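Local coordinates for protein putative phosphomannomutase (Thermus thermophilus, PDB 1TUO) that probably acts as a magnesium-dependent phosphosugar mutase of the phosphohexose mutase family, shifting a phosphate group between positions on a sugar, at residues Phe64-Ser69 / Val79-Gly84. Sequence-based numbering, arbitrary orientation.
Sequences FARALS and VVLLKG
Leu81 and Val79 of strand 78-82 meet Ala65, Arg66 and Ser69 of helix 61-75 in the second half of a beta-alpha-beta crossover, strand 50-55, helix 61-75, strand 78-82, within the first alpha/beta/alpha domain of the phosphohexose mutase fold. The helix packs over the sheet with its short segment running antiparallel to the strand, 171° between directions and 9.1 Å between axes. Small residues suit the helix side here: Ala65 and Ser69, one turn apart, face the strand, and the alternate strand residues Val79 and Leu81 fill the interface, while Val80 points away.

The contacts across the interface are van der Waals. In Leu81, chi1 of 172° sends CG toward the helix, and chi2 then sets the two methyls against different helix residues: CD1 lies 3.8 Å from Ala65 CB, and CD2 touches the aliphatic CG of exposed Arg66 at 3.9 Å, at the margin. Ser69 sits between the two strand side chains. Its CB packs on Val79 CG1 at 3.7 Å, and Val79 CG2 rests against the backbone O of Ser69. Val53 of the neighbouring strand and Tyr151 also border Ser69 and Leu81.

The buried Ser69 hydroxyl finds its polar partner within the helix. Ser69 OG, beside its own backbone N (chi1 -63°), turns back to donate to Ala65 O at 2.8 Å. An alanine here would keep CB against Val79 but would probably leave a small gap beside Leu81 and deprive Ala65 O of its second donor. That carbonyl is gripped from opposite faces of its plane by Ser69 N and Ser69 OG. While donating to Ala65 O, Ser69 OG also lies against the methyl Leu81 CD1 at 3.6 Å.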
ATOM      1  N   PHE A  64     -10.971 -19.234  -3.407  1.00 16.95           N
ATOM      2  CA  PHE A  64     -11.618 -18.261  -4.283  1.00 16.63           C
ATOM      3  C   PHE A  64     -10.742 -18.015  -5.508  1.00 15.80           C
ATOM      4  O   PHE A  64     -11.243 -17.871  -6.623  1.00 15.62           O
ATOM      5  CB  PHE A  64     -11.858 -16.940  -3.543  1.00 16.25           C
ATOM      6  CG  PHE A  64     -13.031 -16.972  -2.584  1.00 16.81           C
ATOM      7  CD1 PHE A  64     -12.846 -16.744  -1.229  1.00 16.91           C
ATOM      8  CD2 PHE A  64     -14.323 -17.186  -3.052  1.00 18.74           C
ATOM      9  CE1 PHE A  64     -13.937 -16.724  -0.348  1.00 18.19           C
ATOM     10  CE2 PHE A  64     -15.412 -17.169  -2.182  1.00 19.54           C
ATOM     11  CZ  PHE A  64     -15.216 -16.934  -0.829  1.00 18.52           C
ATOM     12  N   ALA A  65      -9.430 -17.964  -5.295  1.00 15.67           N
ATOM     13  CA  ALA A  65      -8.499 -17.735  -6.398  1.00 16.83           C
ATOM     14  C   ALA A  65      -8.504 -18.901  -7.389  1.00 17.62           C
ATOM     15  O   ALA A  65      -8.425 -18.698  -8.602  1.00 17.50           O
ATOM     16  CB  ALA A  65      -7.085 -17.513  -5.856  1.00 17.30           C
ATOM     17  N   ARG A  66      -8.582 -20.123  -6.879  1.00 17.38           N
ATOM     18  CA  ARG A  66      -8.609 -21.289  -7.749  1.00 19.28           C
ATOM     19  C   ARG A  66      -9.906 -21.277  -8.559  1.00 18.21           C
ATOM     20  O   ARG A  66      -9.911 -21.599  -9.748  1.00 19.22           O
ATOM     21  CB  ARG A  66      -8.517 -22.580  -6.925  1.00 18.95           C
ATOM     22  CG  ARG A  66      -7.158 -22.814  -6.269  1.00 21.90           C
ATOM     23  CD  ARG A  66      -7.019 -24.254  -5.775  1.00 25.40           C
ATOM     24  NE  ARG A  66      -7.996 -24.588  -4.743  1.00 28.09           N
ATOM     25  CZ  ARG A  66      -7.839 -24.336  -3.446  1.00 28.64           C
ATOM     26  NH1 ARG A  66      -6.736 -23.746  -3.008  1.00 28.72           N
ATOM     27  NH2 ARG A  66      -8.789 -24.676  -2.585  1.00 31.14           N
ATOM     28  N   ALA A  67     -10.999 -20.884  -7.911  1.00 16.82           N
ATOM     29  CA  ALA A  67     -12.304 -20.831  -8.566  1.00 17.99           C
ATOM     30  C   ALA A  67     -12.300 -19.784  -9.677  1.00 17.02           C
ATOM     31  O   ALA A  67     -12.803 -20.025 -10.777  1.00 17.83           O
ATOM     32  CB  ALA A  67     -13.389 -20.504  -7.543  1.00 19.06           C
ATOM     33  N   LEU A  68     -11.733 -18.619  -9.386  1.00 16.08           N
ATOM     34  CA  LEU A  68     -11.667 -17.551 -10.380  1.00 15.78           C
ATOM     35  C   LEU A  68     -10.781 -17.970 -11.555  1.00 15.33           C
ATOM     36  O   LEU A  68     -11.119 -17.729 -12.719  1.00 17.48           O
ATOM     37  CB  LEU A  68     -11.122 -16.263  -9.743  1.00 16.11           C
ATOM     38  CG  LEU A  68     -10.819 -15.094 -10.686  1.00 16.43           C
ATOM     39  CD1 LEU A  68     -12.083 -14.673 -11.424  1.00 17.71           C
ATOM     40  CD2 LEU A  68     -10.242 -13.925  -9.881  1.00 16.99           C
ATOM     41  N   SER A  69      -9.652 -18.602 -11.252  1.00 16.09           N
ATOM     42  CA  SER A  69      -8.719 -19.039 -12.288  1.00 16.76           C
ATOM     43  C   SER A  69      -9.386 -20.041 -13.222  1.00 18.60           C
ATOM     44  O   SER A  69      -9.303 -19.922 -14.449  1.00 17.07           O
ATOM     45  CB  SER A  69      -7.471 -19.662 -11.647  1.00 17.96           C
ATOM     46  OG  SER A  69      -6.773 -18.700 -10.859  1.00 16.08           O
ATOM     47  N   VAL A  79      -4.643 -18.744 -18.231  1.00 19.37           N
ATOM     48  CA  VAL A  79      -4.513 -18.333 -16.837  1.00 19.16           C
ATOM     49  C   VAL A  79      -3.308 -18.901 -16.105  1.00 20.56           C
ATOM     50  O   VAL A  79      -2.919 -20.049 -16.316  1.00 20.40           O
ATOM     51  CB  VAL A  79      -5.777 -18.730 -16.027  1.00 18.98           C
ATOM     52  CG1 VAL A  79      -5.632 -18.294 -14.573  1.00 20.37           C
ATOM     53  CG2 VAL A  79      -7.018 -18.106 -16.642  1.00 19.98           C
ATOM     54  N   VAL A  80      -2.723 -18.071 -15.247  1.00 19.30           N
ATOM     55  CA  VAL A  80      -1.605 -18.468 -14.407  1.00 19.65           C
ATOM     56  C   VAL A  80      -1.978 -18.075 -12.985  1.00 18.77           C
ATOM     57  O   VAL A  80      -2.249 -16.909 -12.711  1.00 17.47           O
ATOM     58  CB  VAL A  80      -0.293 -17.740 -14.776  1.00 19.90           C
ATOM     59  CG1 VAL A  80       0.737 -17.933 -13.665  1.00 23.78           C
ATOM     60  CG2 VAL A  80       0.255 -18.284 -16.092  1.00 22.80           C
ATOM     61  N   LEU A  81      -2.024 -19.057 -12.093  1.00 18.30           N
ATOM     62  CA  LEU A  81      -2.335 -18.794 -10.695  1.00 18.13           C
ATOM     63  C   LEU A  81      -0.997 -18.835  -9.968  1.00 18.11           C
ATOM     64  O   LEU A  81      -0.236 -19.785 -10.124  1.00 19.01           O
ATOM     65  CB  LEU A  81      -3.260 -19.878 -10.128  1.00 17.98           C
ATOM     66  CG  LEU A  81      -3.498 -19.820  -8.611  1.00 18.33           C
ATOM     67  CD1 LEU A  81      -4.285 -18.565  -8.257  1.00 20.00           C
ATOM     68  CD2 LEU A  81      -4.258 -21.072  -8.152  1.00 19.94           C
ATOM     69  N   LEU A  82      -0.702 -17.801  -9.190  1.00 17.50           N
ATOM     70  CA  LEU A  82       0.554 -17.775  -8.464  1.00 17.45           C
ATOM     71  C   LEU A  82       0.481 -18.720  -7.279  1.00 17.77           C
ATOM     72  O   LEU A  82      -0.524 -18.774  -6.567  1.00 17.94           O
ATOM     73  CB  LEU A  82       0.878 -16.355  -8.002  1.00 17.06           C
ATOM     74  CG  LEU A  82       1.043 -15.360  -9.152  1.00 17.16           C
ATOM     75  CD1 LEU A  82       1.396 -13.988  -8.599  1.00 18.21           C
ATOM     76  CD2 LEU A  82       2.142 -15.849 -10.096  1.00 18.80           C
ATOM     77  N   LYS A  83       1.561 -19.467  -7.086  1.00 18.90           N
ATOM     78  CA  LYS A  83       1.666 -20.450  -6.017  1.00 21.06           C
ATOM     79  C   LYS A  83       1.749 -19.879  -4.606  1.00 20.97           C
ATOM     80  O   LYS A  83       2.636 -19.076  -4.292  1.00 20.12           O
ATOM     81  CB  LYS A  83       2.885 -21.348  -6.259  1.00 22.40           C
ATOM     82  CG  LYS A  83       3.056 -22.449  -5.218  1.00 27.68           C
ATOM     83  CD  LYS A  83       4.318 -23.260  -5.470  1.00 31.93           C
ATOM     84  CE  LYS A  83       4.479 -24.363  -4.432  1.00 35.12           C
ATOM     85  NZ  LYS A  83       4.565 -23.815  -3.047  1.00 38.27           N
ATOM     86  N   GLY A  84       0.822 -20.322  -3.761  1.00 19.58           N
ATOM     87  CA  GLY A  84       0.791 -19.892  -2.377  1.00 21.17           C
ATOM     88  C   GLY A  84       0.388 -18.450  -2.178  1.00 20.59           C
ATOM     89  O   GLY A  84       0.148 -17.732  -3.148  1.00 20.58           O
TER